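Local coordinates for PTS-dependent dihydroxyacetone kinase operon regulatory protein (Escherichia coli, PDB 4LRZ), which activates transcription of the dihydroxyacetone kinase operon dhaKLM from a sigma-70 promoter and represses its own expression, the chain given here being its N-terminal sensor region, at residues K50-T55 / N187-D192; T106-G111 / C116-A121; A233-L238 / L301-V306; A256-A261 / A284-K289. One frame throughout, in Å; residues are numbered along the deposited sequence.

Contact 1. Residues K50-T55 / N187-D192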
loop_
_atom_site.group_PDB
_atom_site.type_symbol
_atom_site.label_atom_id
_atom_site.label_comp_id
_atom_site.label_asym_id
_atom_site.label_seq_id
_atom_site.Cartn_x
_atom_site.Cartn_y
_atom_site.Cartn_z
ATOM N N LYS F 50 -15.349 5.748 -11.430
ATOM C CA LYS F 50 -13.990 6.136 -11.094
ATOM C C LYS F 50 -13.796 6.505 -9.600
ATOM O O LYS F 50 -12.724 6.941 -9.206
ATOM C CB LYS F 50 -13.557 7.228 -12.046
ATOM C CG LYS F 50 -13.480 6.684 -13.485
ATOM C CD LYS F 50 -12.072 6.322 -13.713
ATOM C CE LYS F 50 -11.841 4.915 -14.061
ATOM N NZ LYS F 50 -10.406 4.751 -13.671
ATOM N N LYS F 51 -14.853 6.293 -8.805
ATOM C CA LYS F 51 -14.961 6.681 -7.419
ATOM C C LYS F 51 -13.689 6.335 -6.613
ATOM O O LYS F 51 -13.096 7.216 -5.989
ATOM C CB LYS F 51 -16.188 6.003 -6.788
ATOM C CG LYS F 51 -16.585 6.532 -5.371
ATOM C CD LYS F 51 -17.269 5.409 -4.487
ATOM C CE LYS F 51 -18.798 5.456 -4.466
ATOM N NZ LYS F 51 -19.394 6.545 -3.591
ATOM N N ALA F 52 -13.256 5.076 -6.689
ATOM C CA ALA F 52 -12.145 4.613 -5.899
ATOM C C ALA F 52 -10.894 5.453 -6.179
ATOM O O ALA F 52 -10.317 6.027 -5.253
ATOM C CB ALA F 52 -11.909 3.113 -6.097
ATOM N N MET F 53 -10.498 5.570 -7.440
ATOM C CA MET F 53 -9.334 6.390 -7.778
ATOM C C MET F 53 -9.602 7.885 -7.479
ATOM O O MET F 53 -8.703 8.624 -7.095
ATOM C CB MET F 53 -8.912 6.162 -9.245
ATOM C CG MET F 53 -7.871 7.183 -9.827
ATOM S SD MET F 53 -8.384 8.036 -11.399
ATOM C CE MET F 53 -10.096 8.301 -10.973
ATOM N N LEU F 54 -10.839 8.326 -7.647
ATOM C CA LEU F 54 -11.165 9.747 -7.506
ATOM C C LEU F 54 -11.001 10.259 -6.115
ATOM O O LEU F 54 -10.397 11.311 -5.889
ATOM C CB LEU F 54 -12.642 10.038 -7.868
ATOM C CG LEU F 54 -12.872 10.806 -9.146
ATOM C CD1 LEU F 54 -14.343 11.140 -9.312
ATOM C CD2 LEU F 54 -11.978 12.052 -9.226
ATOM N N THR F 55 -11.594 9.545 -5.179
ATOM C CA THR F 55 -11.624 10.048 -3.831
ATOM C C THR F 55 -10.193 10.106 -3.311
ATOM O O THR F 55 -9.838 11.054 -2.621
ATOM C CB THR F 55 -12.542 9.243 -2.917
ATOM O OG1 THR F 55 -11.910 8.021 -2.599
ATOM C CG2 THR F 55 -13.852 8.958 -3.605
ATOM N N ASN F 187 -0.424 3.445 -5.498
ATOM C CA ASN F 187 -0.116 2.516 -4.442
ATOM C C ASN F 187 -1.249 2.404 -3.430
ATOM O O ASN F 187 -1.426 1.354 -2.813
ATOM C CB ASN F 187 1.226 2.839 -3.806
ATOM C CG ASN F 187 2.377 2.583 -4.756
ATOM O OD1 ASN F 187 2.298 1.705 -5.622
ATOM N ND2 ASN F 187 3.425 3.362 -4.632
ATOM N N LEU F 188 -2.021 3.474 -3.299
ATOM C CA LEU F 188 -3.124 3.441 -2.397
ATOM C C LEU F 188 -4.216 2.520 -2.936
ATOM O O LEU F 188 -4.914 1.902 -2.156
ATOM C CB LEU F 188 -3.652 4.820 -2.180
ATOM C CG LEU F 188 -3.354 5.648 -0.929
ATOM C CD1 LEU F 188 -2.611 4.991 0.197
ATOM C CD2 LEU F 188 -2.808 7.021 -1.324
ATOM N N LEU F 189 -4.365 2.429 -4.259
ATOM C CA LEU F 189 -5.343 1.510 -4.834
ATOM C C LEU F 189 -4.860 0.100 -4.567
ATOM O O LEU F 189 -5.638 -0.777 -4.218
ATOM C CB LEU F 189 -5.559 1.731 -6.330
ATOM C CG LEU F 189 -6.261 3.046 -6.727
ATOM C CD1 LEU F 189 -6.122 3.273 -8.245
ATOM C CD2 LEU F 189 -7.734 3.089 -6.312
ATOM N N LEU F 190 -3.567 -0.106 -4.688
ATOM C CA LEU F 190 -2.973 -1.381 -4.339
ATOM C C LEU F 190 -3.163 -1.780 -2.862
ATOM O O LEU F 190 -3.415 -2.977 -2.573
ATOM C CB LEU F 190 -1.482 -1.343 -4.679
ATOM C CG LEU F 190 -0.664 -2.582 -4.353
ATOM C CD1 LEU F 190 -1.069 -3.674 -5.306
ATOM C CD2 LEU F 190 0.841 -2.249 -4.519
ATOM N N THR F 191 -3.066 -0.812 -1.940
ATOM C CA THR F 191 -3.256 -1.164 -0.539
ATOM C C THR F 191 -4.731 -1.487 -0.245
ATOM O O THR F 191 -4.985 -2.400 0.510
ATOM C CB THR F 191 -2.649 -0.172 0.509
ATOM O OG1 THR F 191 -3.551 0.902 0.744
ATOM C CG2 THR F 191 -1.343 0.402 0.050
ATOM N N ASP F 192 -5.678 -0.792 -0.884
ATOM C CA ASP F 192 -7.111 -1.173 -0.794
ATOM C C ASP F 192 -7.302 -2.624 -1.248
ATOM O O ASP F 192 -8.026 -3.408 -0.616
ATOM C CB ASP F 192 -8.029 -0.263 -1.637
ATOM C CG ASP F 192 -8.438 1.045 -0.910
ATOM O OD1 ASP F 192 -8.149 1.195 0.301
ATOM O OD2 ASP F 192 -9.045 1.940 -1.551
#
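The peptide unit joining Ala-52 to Met-53 offers its outer face to Leu-189, whose CD2 methyl stands almost straight above it, 3.9 Å from Ala-52 C. The other face of this flat group is turned into its own helix. Beyond the edge of the peptide, Ala-52 CB lies 4.2 Å from Leu-189 CD2. The second branch, Leu-189 CD1, rests 4.1 Å from Met-53 CB, and the leucine fork thus lies against one flank of the first turn of helix 51-66. Leu-189 reaches this place with CG opposite its carbonyl carbon (chi1 -69°), the side chain setting out toward helix 51-66. Met-53 contributes little beyond CB: with CG set against the carbonyl side (chi1 168°) and further bends down the chain, it turns away from helix 174-211, and its side chain packs on Leu-85 of strand 84-89. The contact is small and purely van der Waals, one leucine against the backbone and beta carbons of a first helical turn. Leu-56, a turn further along helix 51-66, touches both Leu-188 and Leu-189 and extends the seam. Outward from this seam, Asp-192 OD2 pairs with a basic side chain on the chain of another protein, while Thr-191 packs on Thr-191 of the second subunit. Such helix-on-helix packing belongs to the GAF domain, within which helix 51-66 leans on the long helix 174-211 that leads toward the PAS domain.

Contact 2. Residues T106-G111 / C116-A121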
loop_
_atom_site.group_PDB
_atom_site.type_symbol
_atom_site.label_atom_id
_atom_site.label_comp_id
_atom_site.label_asym_id
_atom_site.label_seq_id
_atom_site.Cartn_x
_atom_site.Cartn_y
_atom_site.Cartn_z
ATOM N N THR F 106 -14.720 17.492 -19.697
ATOM C CA THR F 106 -14.073 17.779 -20.980
ATOM C C THR F 106 -13.083 16.652 -21.288
ATOM O O THR F 106 -12.270 16.284 -20.407
ATOM C CB THR F 106 -13.266 19.076 -20.887
ATOM O OG1 THR F 106 -14.159 20.175 -20.723
ATOM C CG2 THR F 106 -12.409 19.333 -22.139
ATOM N N TYR F 107 -13.163 16.100 -22.494
ATOM C CA TYR F 107 -12.173 15.135 -22.999
ATOM C C TYR F 107 -10.995 15.859 -23.634
ATOM O O TYR F 107 -11.184 16.791 -24.395
ATOM C CB TYR F 107 -12.801 14.207 -24.057
ATOM C CG TYR F 107 -13.899 13.328 -23.541
ATOM C CD1 TYR F 107 -13.597 12.092 -22.995
ATOM C CD2 TYR F 107 -15.259 13.719 -23.631
ATOM C CE1 TYR F 107 -14.594 11.237 -22.545
ATOM C CE2 TYR F 107 -16.284 12.878 -23.180
ATOM C CZ TYR F 107 -15.921 11.628 -22.616
ATOM O OH TYR F 107 -16.840 10.747 -22.131
ATOM N N CYS F 108 -9.793 15.392 -23.345
ATOM C CA CYS F 108 -8.564 16.069 -23.725
ATOM C C CYS F 108 -7.694 15.154 -24.567
ATOM O O CYS F 108 -6.456 15.374 -24.670
ATOM C CB CYS F 108 -7.756 16.437 -22.459
ATOM S SG CYS F 108 -8.646 17.457 -21.295
ATOM N N ALA F 109 -8.329 14.151 -25.181
ATOM C CA ALA F 109 -7.660 13.286 -26.164
ATOM C C ALA F 109 -6.820 14.080 -27.156
ATOM O O ALA F 109 -7.059 15.262 -27.409
ATOM C CB ALA F 109 -8.661 12.329 -26.881
ATOM N N GLU F 110 -5.766 13.424 -27.621
ATOM C CA GLU F 110 -4.856 13.987 -28.569
ATOM C C GLU F 110 -5.603 14.316 -29.848
ATOM O O GLU F 110 -5.259 15.287 -30.519
ATOM C CB GLU F 110 -3.803 12.942 -28.907
ATOM C CG GLU F 110 -2.709 13.456 -29.796
ATOM C CD GLU F 110 -1.614 12.413 -29.999
ATOM O OE1 GLU F 110 -1.915 11.351 -30.571
ATOM O OE2 GLU F 110 -0.454 12.639 -29.560
ATOM N N GLY F 111 -6.583 13.476 -30.197
ATOM C CA GLY F 111 -7.389 13.668 -31.405
ATOM C C GLY F 111 -8.323 14.869 -31.261
ATOM O O GLY F 111 -8.977 15.261 -32.226
ATOM N N CYS F 116 -0.238 17.279 -26.258
ATOM C CA CYS F 116 -0.359 17.838 -24.926
ATOM C C CYS F 116 -0.122 16.740 -23.901
ATOM O O CYS F 116 -0.626 15.626 -24.042
ATOM C CB CYS F 116 -1.767 18.436 -24.714
ATOM S SG CYS F 116 -1.903 19.390 -23.199
ATOM N N ALA F 117 0.620 17.064 -22.848
ATOM C CA ALA F 117 0.874 16.133 -21.764
ATOM C C ALA F 117 -0.420 15.423 -21.274
ATOM O O ALA F 117 -0.416 14.224 -20.950
ATOM C CB ALA F 117 1.581 16.876 -20.618
ATOM N N LEU F 118 -1.521 16.172 -21.229
ATOM C CA LEU F 118 -2.808 15.645 -20.765
ATOM C C LEU F 118 -3.123 14.300 -21.418
ATOM O O LEU F 118 -3.709 13.403 -20.757
ATOM C CB LEU F 118 -3.940 16.626 -21.088
ATOM C CG LEU F 118 -3.965 17.945 -20.368
ATOM C CD1 LEU F 118 -5.202 18.736 -20.676
ATOM C CD2 LEU F 118 -3.888 17.672 -18.828
ATOM N N SER F 119 -2.762 14.145 -22.705
ATOM C CA SER F 119 -2.908 12.812 -23.364
ATOM C C SER F 119 -1.611 12.066 -23.542
ATOM O O SER F 119 -1.583 10.852 -23.475
ATOM C CB SER F 119 -3.620 12.914 -24.741
ATOM O OG SER F 119 -2.892 13.712 -25.675
ATOM N N LEU F 120 -0.529 12.774 -23.810
ATOM C CA LEU F 120 0.702 12.099 -24.200
ATOM C C LEU F 120 1.240 11.235 -23.056
ATOM O O LEU F 120 1.968 10.251 -23.276
ATOM C CB LEU F 120 1.733 13.132 -24.566
ATOM C CG LEU F 120 2.510 12.997 -25.845
ATOM C CD1 LEU F 120 3.812 13.802 -25.661
ATOM C CD2 LEU F 120 2.740 11.525 -26.330
ATOM N N ALA F 121 0.878 11.585 -21.826
ATOM C CA ALA F 121 1.344 10.788 -20.697
ATOM C C ALA F 121 0.826 9.361 -20.777
ATOM O O ALA F 121 1.610 8.422 -20.632
ATOM C CB ALA F 121 0.989 11.441 -19.352
HETATM O O HOH W 1 -4.006 15.854 -25.646
HETATM O O HOH W 2 -0.719 14.127 -27.193
#
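Glu-110 runs past Ser-119 from its first carbon onward: Glu-110 CB lies 3.4 Å from Ser-119 OG, and CG is still near the same hydroxyl at 4.1 Å. With CG anti to the backbone N (chi1 -174°) and the chain extended beyond it, the carboxylate is carried clear of the serine toward helix 14-26. There Glu-110 OE2 is gripped by Ser-19 OG, by a salt bridge with Arg-22 and by water 2, which donates to it at 2.8 Å. That water also binds Ser-119 OG, at 2.7 Å, and thereby ties the two segments together indirectly. So many partners would probably favour a charged carboxylate in this buried setting. Water 1 donates to Cys-108 O at 2.7 Å and lies beside Ser-119. The apolar half of the contact is Cys-108 against Leu-118, with SG 3.7 Å and CB 3.9 Å from Leu-118 CD1; Ile-113 touches both side chains. The residues leading into helix 110-113, with Ala-109 at its N-cap position, lie against the first turn of helix 117-124, where Cys-116 holds that position: two short consecutive helices in a connection of the GAF domain, between strands 84-89 and 128-131.

Contact 3. Residues A233-L238 / L301-V306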
loop_
_atom_site.group_PDB
_atom_site.type_symbol
_atom_site.label_atom_id
_atom_site.label_comp_id
_atom_site.label_asym_id
_atom_site.label_seq_id
_atom_site.Cartn_x
_atom_site.Cartn_y
_atom_site.Cartn_z
ATOM N N ALA F 233 -15.167 -24.359 22.111
ATOM C CA ALA F 233 -15.570 -23.456 23.158
ATOM C C ALA F 233 -16.598 -24.108 24.077
ATOM O O ALA F 233 -16.652 -23.784 25.263
ATOM C CB ALA F 233 -16.122 -22.176 22.559
ATOM N N ARG F 234 -17.421 -25.008 23.538
ATOM C CA ARG F 234 -18.359 -25.746 24.389
ATOM C C ARG F 234 -17.618 -26.798 25.222
ATOM O O ARG F 234 -17.804 -26.852 26.439
ATOM C CB ARG F 234 -19.543 -26.338 23.606
ATOM C CG ARG F 234 -19.172 -27.319 22.505
ATOM C CD ARG F 234 -20.372 -28.163 22.022
ATOM N NE ARG F 234 -20.145 -28.642 20.648
ATOM C CZ ARG F 234 -20.409 -27.939 19.536
ATOM N NH1 ARG F 234 -20.927 -26.712 19.609
ATOM N NH2 ARG F 234 -20.154 -28.464 18.338
ATOM N N VAL F 235 -16.752 -27.582 24.564
ATOM C CA VAL F 235 -15.947 -28.635 25.199
ATOM C C VAL F 235 -15.061 -28.112 26.338
ATOM O O VAL F 235 -15.128 -28.616 27.462
ATOM C CB VAL F 235 -15.099 -29.390 24.174
ATOM C CG1 VAL F 235 -14.071 -30.243 24.866
ATOM C CG2 VAL F 235 -15.979 -30.237 23.244
ATOM N N LEU F 236 -14.260 -27.090 26.057
ATOM C CA LEU F 236 -13.355 -26.518 27.050
ATOM C C LEU F 236 -14.052 -25.484 27.912
ATOM O O LEU F 236 -13.401 -24.742 28.650
ATOM C CB LEU F 236 -12.144 -25.875 26.365
ATOM C CG LEU F 236 -11.273 -26.821 25.546
ATOM C CD1 LEU F 236 -10.086 -26.072 25.062
ATOM C CD2 LEU F 236 -10.852 -28.039 26.361
ATOM N N ARG F 237 -15.378 -25.463 27.827
ATOM C CA ARG F 237 -16.197 -24.435 28.443
ATOM C C ARG F 237 -15.522 -23.046 28.559
ATOM O O ARG F 237 -15.346 -22.487 29.651
ATOM C CB ARG F 237 -16.766 -24.939 29.760
ATOM C CG ARG F 237 -17.829 -26.025 29.563
ATOM C CD ARG F 237 -18.476 -26.419 30.866
ATOM N NE ARG F 237 -17.476 -26.703 31.898
ATOM C CZ ARG F 237 -17.246 -25.934 32.965
ATOM N NH1 ARG F 237 -17.945 -24.810 33.170
ATOM N NH2 ARG F 237 -16.305 -26.300 33.830
ATOM N N LEU F 238 -15.126 -22.517 27.403
ATOM C CA LEU F 238 -14.670 -21.141 27.302
ATOM C C LEU F 238 -15.739 -20.273 26.656
ATOM O O LEU F 238 -16.562 -20.762 25.872
ATOM C CB LEU F 238 -13.350 -21.047 26.524
ATOM C CG LEU F 238 -12.063 -21.455 27.253
ATOM C CD1 LEU F 238 -10.818 -21.175 26.372
ATOM C CD2 LEU F 238 -11.939 -20.767 28.628
ATOM N N LEU F 301 -4.359 -26.079 18.276
ATOM C CA LEU F 301 -4.762 -27.247 19.033
ATOM C C LEU F 301 -6.113 -27.687 18.562
ATOM O O LEU F 301 -7.071 -26.906 18.588
ATOM C CB LEU F 301 -4.775 -26.947 20.529
ATOM C CG LEU F 301 -5.327 -28.005 21.475
ATOM C CD1 LEU F 301 -4.370 -29.193 21.573
ATOM C CD2 LEU F 301 -5.556 -27.407 22.829
ATOM N N LEU F 302 -6.176 -28.930 18.112
ATOM C CA LEU F 302 -7.423 -29.534 17.687
ATOM C C LEU F 302 -7.954 -30.555 18.675
ATOM O O LEU F 302 -7.216 -31.393 19.200
ATOM C CB LEU F 302 -7.293 -30.172 16.311
ATOM C CG LEU F 302 -6.919 -29.171 15.237
ATOM C CD1 LEU F 302 -5.467 -29.308 14.903
ATOM C CD2 LEU F 302 -7.706 -29.472 14.036
ATOM N N LEU F 303 -9.251 -30.468 18.927
ATOM C CA LEU F 303 -9.896 -31.373 19.832
ATOM C C LEU F 303 -10.716 -32.264 18.959
ATOM O O LEU F 303 -11.674 -31.829 18.316
ATOM C CB LEU F 303 -10.766 -30.631 20.844
ATOM C CG LEU F 303 -10.101 -29.460 21.571
ATOM C CD1 LEU F 303 -11.147 -28.621 22.294
ATOM C CD2 LEU F 303 -9.013 -29.930 22.527
ATOM N N HIS F 304 -10.297 -33.519 18.919
ATOM C CA HIS F 304 -10.901 -34.516 18.059
ATOM C C HIS F 304 -12.129 -35.081 18.770
ATOM O O HIS F 304 -12.083 -35.367 19.960
ATOM C CB HIS F 304 -9.878 -35.614 17.704
ATOM C CG HIS F 304 -8.613 -35.092 17.078
ATOM N ND1 HIS F 304 -8.550 -34.635 15.775
ATOM C CD2 HIS F 304 -7.357 -34.976 17.572
ATOM C CE1 HIS F 304 -7.316 -34.256 15.496
ATOM N NE2 HIS F 304 -6.573 -34.449 16.570
ATOM N N PRO F 305 -13.250 -35.192 18.050
ATOM C CA PRO F 305 -14.438 -35.761 18.692
ATOM C C PRO F 305 -14.297 -37.289 18.813
ATOM O O PRO F 305 -13.797 -37.923 17.879
ATOM C CB PRO F 305 -15.577 -35.358 17.741
ATOM C CG PRO F 305 -14.906 -35.129 16.396
ATOM C CD PRO F 305 -13.493 -34.736 16.664
ATOM N N VAL F 306 -14.701 -37.865 19.952
ATOM C CA VAL F 306 -14.514 -39.322 20.194
ATOM C C VAL F 306 -15.671 -40.216 19.665
ATOM O O VAL F 306 -16.861 -39.966 19.906
ATOM C CB VAL F 306 -14.191 -39.681 21.713
ATOM C CG1 VAL F 306 -13.407 -41.016 21.826
ATOM C CG2 VAL F 306 -13.430 -38.540 22.418
#
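Leu-236, which meets Leu-303 across the contact, sits at the end of a helix whose last carbonyls are taken up by the turn behind it: Leu-238 N bonds to Ala-233 O at 2.9 Å, and Arg-237 N to Arg-234 O at 3.1 Å. With Arg-237 in the left-handed region (phi 30°, psi 58°), these nested bonds make a Schellman motif that stops helix 230-235. The carbonyl of Leu-236 itself accepts a hydrogen bond from Ser-277 OG. The turn fixes the backbone of Leu-236 so that its CA-CB bond faces the strand, and CG, placed opposite the carbonyl carbon (chi1 -61°), carries the isobutyl fork to Leu-303. A single methyl of the strand does the touching. Leu-303 CD1 lies against the branch point, 3.7 Å from Leu-236 CG, with the two methyls of the fork close by: Leu-236 CD1 is 3.9 Å and CD2 4.1 Å from it. The two leucines cross obliquely rather than meeting end on. Val-235 adds a looser touch at the margin, its CG1 4.2 Å from the same Leu-303 CD1. This apolar join seats the helix end on strand 296-304, the middle strand of the PAS-domain sheet. Ile-217 of strand 215-219 touches both leucines and Phe-275 of strand 271-276 packs on Leu-236, so that Leu-236 meets side chains of three strands, while Ile-286 of strand 281-293 flanks Leu-303 within the sheet.

Contact 4. Residues A256-A261 / A284-K289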
loop_
_atom_site.group_PDB
_atom_site.type_symbol
_atom_site.label_atom_id
_atom_site.label_comp_id
_atom_site.label_asym_id
_atom_site.label_seq_id
_atom_site.Cartn_x
_atom_site.Cartn_y
_atom_site.Cartn_z
ATOM N N ALA F 256 -0.031 -31.356 31.627
ATOM C CA ALA F 256 1.417 -31.567 31.637
ATOM C C ALA F 256 1.988 -31.934 30.251
ATOM O O ALA F 256 3.067 -31.456 29.860
ATOM C CB ALA F 256 1.780 -32.640 32.668
ATOM N N VAL F 257 1.257 -32.780 29.521
ATOM C CA VAL F 257 1.700 -33.310 28.228
ATOM C C VAL F 257 1.816 -32.180 27.207
ATOM O O VAL F 257 2.810 -32.078 26.477
ATOM C CB VAL F 257 0.735 -34.402 27.699
ATOM C CG1 VAL F 257 1.289 -35.043 26.425
ATOM C CG2 VAL F 257 0.482 -35.473 28.762
ATOM N N LEU F 258 0.792 -31.333 27.178
ATOM C CA LEU F 258 0.798 -30.129 26.370
ATOM C C LEU F 258 1.860 -29.116 26.787
ATOM O O LEU F 258 2.519 -28.537 25.939
ATOM C CB LEU F 258 -0.580 -29.476 26.408
ATOM C CG LEU F 258 -1.481 -29.876 25.249
ATOM C CD1 LEU F 258 -2.929 -29.768 25.656
ATOM C CD2 LEU F 258 -1.183 -28.986 24.060
ATOM N N GLN F 259 2.027 -28.908 28.089
ATOM C CA GLN F 259 2.956 -27.902 28.590
ATOM C C GLN F 259 4.350 -28.186 28.068
ATOM O O GLN F 259 5.048 -27.276 27.611
ATOM C CB GLN F 259 2.975 -27.892 30.117
ATOM C CG GLN F 259 3.019 -26.504 30.715
ATOM C CD GLN F 259 1.683 -25.811 30.607
ATOM O OE1 GLN F 259 1.525 -24.839 29.854
ATOM N NE2 GLN F 259 0.693 -26.325 31.340
ATOM N N GLN F 260 4.734 -29.458 28.134
ATOM C CA GLN F 260 6.046 -29.906 27.691
ATOM C C GLN F 260 6.173 -29.606 26.207
ATOM O O GLN F 260 6.982 -28.762 25.805
ATOM C CB GLN F 260 6.239 -31.406 27.981
ATOM C CG GLN F 260 7.622 -31.974 27.624
ATOM C CD GLN F 260 7.852 -33.372 28.192
ATOM O OE1 GLN F 260 7.331 -33.728 29.258
ATOM N NE2 GLN F 260 8.651 -34.170 27.486
ATOM N N ALA F 261 5.339 -30.274 25.410
ATOM C CA ALA F 261 5.313 -30.094 23.959
ATOM C C ALA F 261 5.314 -28.616 23.534
ATOM O O ALA F 261 6.084 -28.243 22.642
ATOM C CB ALA F 261 4.137 -30.851 23.341
ATOM N N ALA F 284 -10.055 -35.559 26.538
ATOM C CA ALA F 284 -10.084 -35.335 25.084
ATOM C C ALA F 284 -8.896 -35.951 24.361
ATOM O O ALA F 284 -7.853 -36.228 24.964
ATOM C CB ALA F 284 -10.151 -33.834 24.772
ATOM N N VAL F 285 -9.075 -36.164 23.064
ATOM C CA VAL F 285 -7.989 -36.567 22.184
ATOM C C VAL F 285 -7.609 -35.357 21.320
ATOM O O VAL F 285 -8.464 -34.724 20.700
ATOM C CB VAL F 285 -8.341 -37.836 21.354
ATOM C CG1 VAL F 285 -9.798 -37.808 20.894
ATOM C CG2 VAL F 285 -7.389 -38.017 20.167
ATOM N N ILE F 286 -6.325 -35.027 21.313
ATOM C CA ILE F 286 -5.890 -33.770 20.754
ATOM C C ILE F 286 -4.840 -33.956 19.680
ATOM O O ILE F 286 -4.263 -35.026 19.559
ATOM C CB ILE F 286 -5.316 -32.858 21.847
ATOM C CG1 ILE F 286 -3.957 -33.379 22.307
ATOM C CG2 ILE F 286 -6.287 -32.743 23.006
ATOM C CD1 ILE F 286 -3.034 -32.333 22.826
ATOM N N THR F 287 -4.613 -32.894 18.908
ATOM C CA THR F 287 -3.434 -32.731 18.046
ATOM C C THR F 287 -2.878 -31.348 18.310
ATOM O O THR F 287 -3.632 -30.400 18.502
ATOM C CB THR F 287 -3.773 -32.897 16.538
ATOM O OG1 THR F 287 -3.860 -34.292 16.215
ATOM C CG2 THR F 287 -2.707 -32.273 15.642
ATOM N N LEU F 288 -1.561 -31.232 18.360
ATOM C CA LEU F 288 -0.935 -29.929 18.511
ATOM C C LEU F 288 -0.076 -29.646 17.320
ATOM O O LEU F 288 0.855 -30.374 17.046
ATOM C CB LEU F 288 -0.085 -29.818 19.780
ATOM C CG LEU F 288 0.521 -28.408 19.893
ATOM C CD1 LEU F 288 -0.429 -27.475 20.617
ATOM C CD2 LEU F 288 1.866 -28.425 20.594
ATOM N N LYS F 289 -0.390 -28.558 16.636
ATOM C CA LYS F 289 0.301 -28.164 15.416
ATOM C C LYS F 289 1.080 -26.887 15.666
ATOM O O LYS F 289 0.495 -25.827 15.792
ATOM C CB LYS F 289 -0.710 -27.968 14.283
ATOM C CG LYS F 289 -0.150 -27.405 13.000
ATOM C CD LYS F 289 0.638 -28.432 12.194
ATOM C CE LYS F 289 0.621 -28.085 10.729
ATOM N NZ LYS F 289 1.764 -28.711 10.024
#
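Leu-258 pushes its forked end into the strand opposite, where the long arm of Ile-286 and one branch of Leu-288 receive it. Ile-286 CD1 is the main bump: it reaches tip to tip toward the leucine and nests against its fork, 3.8 Å from both CG and CD1 of Leu-258 and 4.0 Å from CD2. What aims this arm is the setting of CG1 between the backbone N and the carbonyl carbon (chi1 72°). Leu-258 CD2 touches both methyls, the second being Leu-288 CD1 at 3.8 Å. One turn on, Ala-261 presents only CB, 4.3 Å from the other methyl, Leu-288 CD2. Helix and strand run nearly parallel, 11° between their directions and 10.6 Å between axes; Leu-258 reaches both Ile-286 and Leu-288, while Ala-261 meets Leu-288 alone. Phe-275 borders Leu-258 and Ile-286, while Leu-268 touches Ala-261 and Leu-288. Thr-287, between the two apolar residues, points away from the helix, and its OG1 is hydrogen-bonded to His-270 N and His-304 NE2. The chemistry is wholly aliphatic; with nothing directional between them, helix 256-264 and the PAS sheet are fitted here by shape and burial.

Overall arrangement
The four contacts fall into two domains. Contact 2 is nested inside the chain loop closed by contact 1, both within the GAF domain, their centres 22 Å apart. Contacts 3 and 4 follow in the PAS domain, contact 4 nested within contact 3; their centres are only 13 Å apart because strands 281-293 and 296-304 are neighbours in one antiparallel sheet of order 2-1-5-4-3, paired through backbone bonds such as His-304 N to Val-285 O (2.8 Å). Some 43 Å separates the centres of contacts 1 and 3, a span bridged by helix 174-211. Contacts 2 and 4 lie 67 Å apart, on opposite sides of the chain's centre, giving the sensor region an elongated, two-domain shape.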